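Putative enoyl-CoA hydratase/isomerase (Acinetobacter baumannii, PDB 3FDU) probably acts as an enoyl-CoA hydratase or isomerase of the crotonase family, working on the double bond of an acyl-CoA substrate. Local coordinates at residues D61-N66 with I111-T116; F89-S94 with V115-Q120; I104-V109 with N128-Q133. The protein carries 4 engineered substitutions. One frame throughout, in Å; residues are numbered along the deposited sequence.

Interaction 1. Residues D61-N66 with I111-T116; sequences DFTAGN and IGIGVT
T63 swings OG1 anti to its backbone N (chi1 177°), which leaves CG2 between N and the carbonyl carbon, pressed onto G114; F62 also has CG anti to N, bringing its ring beside the same glycine. T63 CG2 comes within 3.4 Å of G114 CA, tighter than ordinary van der Waals contact and possible because G114 carries no side chain. The same methyl sits over one face of the F62 ring, toward the rim. At the edge of that ring, in its plane, F62 CE2 lies 3.5 Å from G114 O, a buried carbonyl with no polar partner in the model. T63 OG1 turns back to accept the G65 N-H (3.0 Å, 161°), making an ST turn, and is also bonded to N27 O. Between the two segments, I111 N donates to T63 O at 2.9 Å with a bent N-H (143°). I111 CB rests 3.5 Å from A64 O. G112, the N-cap, accepts on its O from both V115 N and T116 N, starting helix 113-116. One water accepts from N66 N (3.1 Å) and from I113 N (3.2 Å). These two backbone N-H groups, the second at a helix N-terminus, meet at the water oxygen as expected of the oxyanion hole in the crotonase fold, where such a pair polarises the thioester carbonyl; this is probably that site.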
loop_
_atom_site.group_PDB
_atom_site.type_symbol
_atom_site.label_atom_id
_atom_site.label_comp_id
_atom_site.label_asym_id
_atom_site.label_seq_id
_atom_site.Cartn_x
_atom_site.Cartn_y
_atom_site.Cartn_z
ATOM N N ASP A 61 12.265 -4.558 26.028
ATOM C CA ASP A 61 11.708 -5.402 24.926
ATOM C C ASP A 61 10.192 -5.287 24.809
ATOM O O ASP A 61 9.504 -5.045 25.791
ATOM C CB ASP A 61 12.045 -6.890 25.155
ATOM C CG ASP A 61 13.541 -7.142 25.098
ATOM O OD1 ASP A 61 14.105 -7.014 23.996
ATOM O OD2 ASP A 61 14.125 -7.453 26.172
ATOM N N PHE A 62 9.668 -5.467 23.608
ATOM C CA PHE A 62 8.225 -5.497 23.451
ATOM C C PHE A 62 7.706 -6.935 23.647
ATOM O O PHE A 62 7.019 -7.249 24.629
ATOM C CB PHE A 62 7.859 -4.984 22.054
ATOM C CG PHE A 62 6.370 -4.989 21.789
ATOM C CD1 PHE A 62 5.487 -4.640 22.786
ATOM C CD2 PHE A 62 5.861 -5.343 20.514
ATOM C CE1 PHE A 62 4.090 -4.589 22.539
ATOM C CE2 PHE A 62 4.434 -5.320 20.266
ATOM C CZ PHE A 62 3.574 -4.945 21.291
ATOM N N THR A 63 8.073 -7.818 22.737
ATOM C CA THR A 63 7.791 -9.268 22.910
ATOM C C THR A 63 8.643 -10.170 22.026
ATOM O O THR A 63 8.864 -9.929 20.796
ATOM C CB THR A 63 6.270 -9.629 22.742
ATOM O OG1 THR A 63 6.087 -11.046 22.853
ATOM C CG2 THR A 63 5.797 -9.236 21.370
ATOM N N ALA A 64 9.160 -11.214 22.682
ATOM C CA ALA A 64 9.962 -12.223 22.002
ATOM C C ALA A 64 9.061 -13.150 21.170
ATOM O O ALA A 64 9.532 -14.082 20.516
ATOM C CB ALA A 64 10.763 -13.067 23.052
ATOM N N GLY A 65 7.760 -12.916 21.193
ATOM C CA GLY A 65 6.864 -13.806 20.395
ATOM C C GLY A 65 6.212 -14.923 21.214
ATOM O O GLY A 65 6.210 -14.889 22.440
ATOM N N ASN A 66 5.656 -15.928 20.535
ATOM C CA ASN A 66 4.988 -17.046 21.224
ATOM C C ASN A 66 6.016 -17.794 22.102
ATOM O O ASN A 66 7.075 -18.124 21.638
ATOM C CB ASN A 66 4.415 -18.010 20.174
ATOM C CG ASN A 66 3.492 -19.008 20.757
ATOM O OD1 ASN A 66 2.695 -18.681 21.658
ATOM N ND2 ASN A 66 3.564 -20.268 20.255
ATOM N N ILE A 111 8.685 -9.901 17.899
ATOM C CA ILE A 111 8.752 -11.110 17.025
ATOM C C ILE A 111 7.395 -11.765 16.884
ATOM O O ILE A 111 6.679 -11.855 17.867
ATOM C CB ILE A 111 9.780 -12.144 17.615
ATOM C CG1 ILE A 111 11.229 -11.521 17.511
ATOM C CG2 ILE A 111 9.795 -13.453 16.800
ATOM C CD1 ILE A 111 12.316 -12.366 18.254
ATOM N N GLY A 112 7.003 -12.127 15.655
ATOM C CA GLY A 112 5.801 -12.948 15.409
ATOM C C GLY A 112 4.577 -12.086 15.664
ATOM O O GLY A 112 4.325 -11.108 14.947
ATOM N N ILE A 113 3.818 -12.425 16.706
ATOM C CA ILE A 113 2.779 -11.531 17.176
ATOM C C ILE A 113 3.273 -10.100 17.551
ATOM O O ILE A 113 2.484 -9.166 17.546
ATOM C CB ILE A 113 2.059 -12.132 18.399
ATOM C CG1 ILE A 113 0.831 -11.268 18.720
ATOM C CG2 ILE A 113 2.995 -12.183 19.612
ATOM C CD1 ILE A 113 -0.434 -12.034 18.834
ATOM N N GLY A 114 4.556 -9.934 17.892
ATOM C CA GLY A 114 5.127 -8.595 18.134
ATOM C C GLY A 114 5.101 -7.721 16.887
ATOM O O GLY A 114 5.024 -6.484 17.004
ATOM N N VAL A 115 5.129 -8.332 15.705
ATOM C CA VAL A 115 4.901 -7.601 14.456
ATOM C C VAL A 115 3.399 -7.594 14.046
ATOM O O VAL A 115 2.894 -6.555 13.614
ATOM C CB VAL A 115 5.689 -8.190 13.252
ATOM C CG1 VAL A 115 5.303 -7.492 11.909
ATOM C CG2 VAL A 115 7.192 -7.988 13.405
ATOM N N THR A 116 2.705 -8.742 14.101
ATOM C CA THR A 116 1.312 -8.746 13.563
ATOM C C THR A 116 0.319 -7.903 14.394
ATOM O O THR A 116 -0.649 -7.396 13.844
ATOM C CB THR A 116 0.777 -10.151 13.381
ATOM O OG1 THR A 116 0.736 -10.789 14.660
ATOM C CG2 THR A 116 1.664 -10.959 12.404
HETATM O O HOH W 1 4.452 -15.321 17.781
#

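Interaction 2. Residues F89-S94 with V115-Q120; sequences FVLLKS and VTILLQ. With SO4 (sulfate ion), chain G.
The Q120 amide is the flat group that meets L92: L92 CD2 and L92 O both lie on one side of its plane, with CD2 3.9 Å from Q120 NE2, while T116 O lies to the other side, 26° out of the plane. This is helix packing in the interior of the crotonase fold, with helix 87-97 laid against helix 113-116 and the turns of chain that follow it. The contact is buried and mostly apolar. L92 supplies its centre: its CD2 methyl reaches 3.7 Å from T116 OG1 and 3.9 Å from I117 N, the L92 and T116 side chains crossing at about a right angle. One position back, L91 meets I117 the same way, at about a right angle, and I117 CD1 lies against the branch point L91 CG at 3.8 Å. I117 CG1 is anti to the backbone N, which starts the chain toward L91. On the far side of its helix, K93 points away from this packing and forms a salt bridge with D226; a sulfate, probably from the crystallisation liquor, lies so close to K93 NZ that the details of that bond are doubtful. R97 also binds the sulfate. Q120 bends at chi2 (-50°), which puts CD, the root of the amide, back over its own segment. There NE2 bonds T116 O, and it also bonds G145 O, just outside the segment before helix 147-155. The bond to T116 O is 3.2 Å long and bent (142°). L119 N also donates to that oxygen, so T116 O is gripped by two N-H groups arriving from opposite faces of its carbonyl plane.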
loop_
_atom_site.group_PDB
_atom_site.type_symbol
_atom_site.label_atom_id
_atom_site.label_comp_id
_atom_site.label_asym_id
_atom_site.label_seq_id
_atom_site.Cartn_x
_atom_site.Cartn_y
_atom_site.Cartn_z
ATOM N N PHE A 89 -5.167 -15.548 18.387
ATOM C CA PHE A 89 -6.216 -14.936 17.521
ATOM C C PHE A 89 -7.251 -14.140 18.304
ATOM O O PHE A 89 -7.796 -13.129 17.807
ATOM C CB PHE A 89 -6.858 -16.015 16.658
ATOM C CG PHE A 89 -5.850 -16.856 15.950
ATOM C CD1 PHE A 89 -5.219 -16.379 14.837
ATOM C CD2 PHE A 89 -5.520 -18.126 16.419
ATOM C CE1 PHE A 89 -4.267 -17.161 14.167
ATOM C CE2 PHE A 89 -4.564 -18.891 15.785
ATOM C CZ PHE A 89 -3.905 -18.394 14.663
ATOM N N VAL A 90 -7.522 -14.573 19.533
ATOM C CA VAL A 90 -8.431 -13.830 20.443
ATOM C C VAL A 90 -7.854 -12.416 20.750
ATOM O O VAL A 90 -8.552 -11.406 20.650
ATOM C CB VAL A 90 -8.704 -14.600 21.786
ATOM C CG1 VAL A 90 -9.521 -13.694 22.826
ATOM C CG2 VAL A 90 -9.505 -15.912 21.510
ATOM N N LEU A 91 -6.566 -12.353 21.076
ATOM C CA LEU A 91 -5.869 -11.067 21.294
ATOM C C LEU A 91 -5.918 -10.220 20.024
ATOM O O LEU A 91 -6.278 -9.018 20.084
ATOM C CB LEU A 91 -4.410 -11.294 21.741
ATOM C CG LEU A 91 -3.515 -10.036 21.788
ATOM C CD1 LEU A 91 -4.170 -8.999 22.670
ATOM C CD2 LEU A 91 -2.098 -10.415 22.332
ATOM N N LEU A 92 -5.534 -10.812 18.885
ATOM C CA LEU A 92 -5.508 -10.029 17.663
ATOM C C LEU A 92 -6.871 -9.463 17.300
ATOM O O LEU A 92 -6.956 -8.324 16.859
ATOM C CB LEU A 92 -4.915 -10.809 16.485
ATOM C CG LEU A 92 -3.389 -11.076 16.563
ATOM C CD1 LEU A 92 -2.997 -12.399 15.827
ATOM C CD2 LEU A 92 -2.622 -9.909 16.009
ATOM N N LYS A 93 -7.945 -10.268 17.430
ATOM C CA LYS A 93 -9.294 -9.711 17.215
ATOM C C LYS A 93 -9.724 -8.660 18.248
ATOM O O LYS A 93 -10.396 -7.670 17.894
ATOM C CB LYS A 93 -10.363 -10.839 17.094
ATOM C CG LYS A 93 -10.138 -11.735 15.851
ATOM C CD LYS A 93 -11.166 -12.898 15.733
ATOM C CE LYS A 93 -10.921 -13.942 16.815
ATOM N NZ LYS A 93 -11.867 -15.118 16.639
ATOM N N SER A 94 -9.419 -8.876 19.529
ATOM C CA SER A 94 -9.710 -7.861 20.517
ATOM C C SER A 94 -9.054 -6.512 20.170
ATOM O O SER A 94 -9.621 -5.467 20.385
ATOM C CB SER A 94 -9.214 -8.247 21.902
ATOM O OG SER A 94 -10.077 -9.253 22.452
ATOM N N VAL A 115 5.129 -8.332 15.705
ATOM C CA VAL A 115 4.901 -7.601 14.456
ATOM C C VAL A 115 3.399 -7.594 14.046
ATOM O O VAL A 115 2.894 -6.555 13.614
ATOM C CB VAL A 115 5.689 -8.190 13.252
ATOM C CG1 VAL A 115 5.303 -7.492 11.909
ATOM C CG2 VAL A 115 7.192 -7.988 13.405
ATOM N N THR A 116 2.705 -8.742 14.101
ATOM C CA THR A 116 1.312 -8.746 13.563
ATOM C C THR A 116 0.319 -7.903 14.394
ATOM O O THR A 116 -0.649 -7.396 13.844
ATOM C CB THR A 116 0.777 -10.151 13.381
ATOM O OG1 THR A 116 0.736 -10.789 14.660
ATOM C CG2 THR A 116 1.664 -10.959 12.404
ATOM N N ILE A 117 0.559 -7.756 15.698
ATOM C CA ILE A 117 -0.263 -6.873 16.510
ATOM C C ILE A 117 -0.114 -5.389 16.091
ATOM O O ILE A 117 -1.051 -4.601 16.253
ATOM C CB ILE A 117 -0.025 -7.053 18.047
ATOM C CG1 ILE A 117 -1.204 -6.432 18.805
ATOM C CG2 ILE A 117 1.289 -6.358 18.475
ATOM C CD1 ILE A 117 -1.745 -7.174 19.925
ATOM N N LEU A 118 1.035 -5.016 15.514
ATOM C CA LEU A 118 1.253 -3.643 15.016
ATOM C C LEU A 118 0.256 -3.303 13.924
ATOM O O LEU A 118 -0.121 -2.132 13.745
ATOM C CB LEU A 118 2.675 -3.491 14.446
ATOM C CG LEU A 118 3.786 -3.857 15.431
ATOM C CD1 LEU A 118 5.110 -3.584 14.753
ATOM C CD2 LEU A 118 3.591 -3.039 16.748
ATOM N N LEU A 119 -0.157 -4.317 13.189
ATOM C CA LEU A 119 -1.145 -4.134 12.120
ATOM C C LEU A 119 -2.559 -3.928 12.650
ATOM O O LEU A 119 -3.468 -3.568 11.871
ATOM C CB LEU A 119 -1.161 -5.320 11.168
ATOM C CG LEU A 119 0.161 -5.532 10.420
ATOM C CD1 LEU A 119 0.148 -6.986 9.849
ATOM C CD2 LEU A 119 0.417 -4.481 9.325
ATOM N N GLN A 120 -2.767 -4.170 13.942
ATOM C CA GLN A 120 -4.007 -3.739 14.583
ATOM C C GLN A 120 -3.936 -2.372 15.276
ATOM O O GLN A 120 -4.960 -1.859 15.727
ATOM C CB GLN A 120 -4.508 -4.796 15.606
ATOM C CG GLN A 120 -4.238 -6.268 15.268
ATOM C CD GLN A 120 -4.650 -6.669 13.890
ATOM O OE1 GLN A 120 -5.692 -6.244 13.367
ATOM N NE2 GLN A 120 -3.826 -7.485 13.262
HETATM S S SO4 G . -15.210 -13.620 17.647
HETATM O O1 SO4 G . -15.589 -13.138 16.309
HETATM O O2 SO4 G . -16.016 -14.774 18.016
HETATM O O3 SO4 G . -13.786 -13.943 17.714
HETATM O O4 SO4 G . -15.390 -12.522 18.601
#

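Interaction 3. Residues I104-V109 with N128-Q133; sequences IAVKGV and NTALFQ
G108 and V109 meet A130 and L131 where the two segments come together at 73°, and a single parallel beta bridge, V109 with L131, forms there, with L131 N donating to G108 O at 2.8 Å and 164°. Three CA-H...O contacts lie alongside, the shortest from A130 CA to G108 O at 3.2 Å. T129 holds OG1 between its backbone N and carbonyl carbon (chi1 73°), where it accepts the G108 N-H at 3.0 Å; the same hydroxyl is bonded to D127 OD1, so it links the G108 amide to D127, the residue just after strand 123-126. Deeper in, V106 and F132 meet tip to tip, V106 CG1 lying 3.9 Å from F132 CE1. That methyl also touches A130 CB at 3.8 Å, and the three side chains form a small apolar cluster. G108, with positive phi, marks where the chain leaves one sheet for another: strand 102-106, between 52-57 and 123-126 in the large sheet, gives way to strand 109-111, which pairs with 131-133 in the small one. In the small sheet F132 meets the ring of F170 from strand 169-170. K107, at the junction after strand 102-106, lies beside helix 188-200 and makes a cation-pi contact with its Y189.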
loop_
_atom_site.group_PDB
_atom_site.type_symbol
_atom_site.label_atom_id
_atom_site.label_comp_id
_atom_site.label_asym_id
_atom_site.label_seq_id
_atom_site.Cartn_x
_atom_site.Cartn_y
_atom_site.Cartn_z
ATOM N N ILE A 104 1.042 1.640 20.083
ATOM C CA ILE A 104 2.044 0.676 20.520
ATOM C C ILE A 104 3.427 1.324 20.502
ATOM O O ILE A 104 3.795 2.086 19.570
ATOM C CB ILE A 104 1.997 -0.624 19.685
ATOM C CG1 ILE A 104 0.639 -1.339 19.984
ATOM C CG2 ILE A 104 3.223 -1.546 20.048
ATOM C CD1 ILE A 104 0.432 -2.724 19.364
ATOM N N ALA A 105 4.219 1.025 21.512
ATOM C CA ALA A 105 5.574 1.560 21.541
ATOM C C ALA A 105 6.560 0.393 21.609
ATOM O O ALA A 105 6.442 -0.425 22.494
ATOM C CB ALA A 105 5.773 2.505 22.799
ATOM N N VAL A 106 7.541 0.348 20.709
ATOM C CA VAL A 106 8.413 -0.829 20.603
ATOM C C VAL A 106 9.870 -0.478 20.959
ATOM O O VAL A 106 10.409 0.491 20.433
ATOM C CB VAL A 106 8.378 -1.394 19.141
ATOM C CG1 VAL A 106 9.312 -2.599 18.973
ATOM C CG2 VAL A 106 6.948 -1.811 18.805
ATOM N N LYS A 107 10.468 -1.261 21.847
ATOM C CA LYS A 107 11.920 -1.277 22.106
ATOM C C LYS A 107 12.338 -2.744 22.007
ATOM O O LYS A 107 11.528 -3.650 22.280
ATOM C CB LYS A 107 12.243 -0.814 23.538
ATOM C CG LYS A 107 12.101 0.671 23.808
ATOM C CD LYS A 107 12.500 1.021 25.247
ATOM C CE LYS A 107 12.138 2.440 25.475
ATOM N NZ LYS A 107 12.584 3.012 26.807
ATOM N N GLY A 108 13.576 -2.975 21.595
ATOM C CA GLY A 108 14.127 -4.312 21.564
ATOM C C GLY A 108 13.350 -5.303 20.674
ATOM O O GLY A 108 12.854 -4.947 19.606
ATOM N N VAL A 109 13.219 -6.543 21.125
ATOM C CA VAL A 109 12.646 -7.602 20.256
ATOM C C VAL A 109 11.134 -7.422 20.074
ATOM O O VAL A 109 10.391 -7.116 21.031
ATOM C CB VAL A 109 12.999 -9.043 20.720
ATOM C CG1 VAL A 109 14.582 -9.281 20.692
ATOM C CG2 VAL A 109 12.400 -9.349 22.089
ATOM N N ASN A 128 15.643 2.904 17.962
ATOM C CA ASN A 128 16.561 2.222 17.066
ATOM C C ASN A 128 17.008 0.873 17.606
ATOM O O ASN A 128 17.729 0.116 16.921
ATOM C CB ASN A 128 17.791 3.090 16.781
ATOM C CG ASN A 128 18.361 2.859 15.369
ATOM O OD1 ASN A 128 17.628 2.553 14.421
ATOM N ND2 ASN A 128 19.659 3.119 15.213
ATOM N N THR A 129 16.623 0.580 18.840
ATOM C CA THR A 129 16.962 -0.734 19.428
ATOM C C THR A 129 15.982 -1.842 18.964
ATOM O O THR A 129 16.199 -3.033 19.233
ATOM C CB THR A 129 16.920 -0.748 20.995
ATOM O OG1 THR A 129 15.552 -0.718 21.463
ATOM C CG2 THR A 129 17.715 0.421 21.634
ATOM N N ALA A 130 14.914 -1.449 18.279
ATOM C CA ALA A 130 13.890 -2.407 17.873
ATOM C C ALA A 130 14.377 -3.424 16.832
ATOM O O ALA A 130 14.983 -3.073 15.830
ATOM C CB ALA A 130 12.680 -1.679 17.376
ATOM N N LEU A 131 14.080 -4.694 17.075
ATOM C CA LEU A 131 14.479 -5.746 16.166
ATOM C C LEU A 131 13.256 -6.608 15.896
ATOM O O LEU A 131 12.749 -7.273 16.799
ATOM C CB LEU A 131 15.607 -6.614 16.777
ATOM C CG LEU A 131 16.992 -5.904 16.827
ATOM C CD1 LEU A 131 17.919 -6.826 17.615
ATOM C CD2 LEU A 131 17.565 -5.538 15.415
ATOM N N PHE A 132 12.817 -6.611 14.657
ATOM C CA PHE A 132 11.542 -7.238 14.292
ATOM C C PHE A 132 11.773 -8.552 13.523
ATOM O O PHE A 132 12.763 -8.710 12.824
ATOM C CB PHE A 132 10.729 -6.318 13.386
ATOM C CG PHE A 132 10.452 -4.933 13.952
ATOM C CD1 PHE A 132 9.277 -4.688 14.656
ATOM C CD2 PHE A 132 11.331 -3.875 13.728
ATOM C CE1 PHE A 132 8.993 -3.410 15.158
ATOM C CE2 PHE A 132 11.067 -2.582 14.236
ATOM C CZ PHE A 132 9.897 -2.343 14.958
ATOM N N GLN A 133 10.785 -9.453 13.579
ATOM C CA GLN A 133 10.843 -10.647 12.745
ATOM C C GLN A 133 9.459 -11.279 12.649
ATOM O O GLN A 133 8.688 -11.234 13.616
ATOM C CB GLN A 133 11.834 -11.672 13.346
ATOM C CG GLN A 133 12.052 -12.935 12.408
ATOM C CD GLN A 133 12.866 -13.982 13.161
ATOM O OE1 GLN A 133 12.949 -13.921 14.389
ATOM N NE2 GLN A 133 13.490 -14.892 12.440
#

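In the fold
Interactions 1 and 2 share V115 and T116, and their centres are 11 Å apart: helix 113-116 starts at the probable oxyanion hole of interaction 1 and leads on into the packing of interaction 2. I113, whose N-H would be one of the two in that probable hole, packs on helix 87-97, with I113 CD1 3.8 Å from L92 CG. Interaction 3, about 9 Å from interaction 1 between centres, is joined to it through the backbone: T63 N lies 3.0 Å from V109 O and G112 N 2.8 Å from Q133 O, both probable hydrogen bonds. Interactions 2 and 3, with centres about 16 Å apart, meet where L118 CD2 packs on I104 CG2 at 3.6 Å.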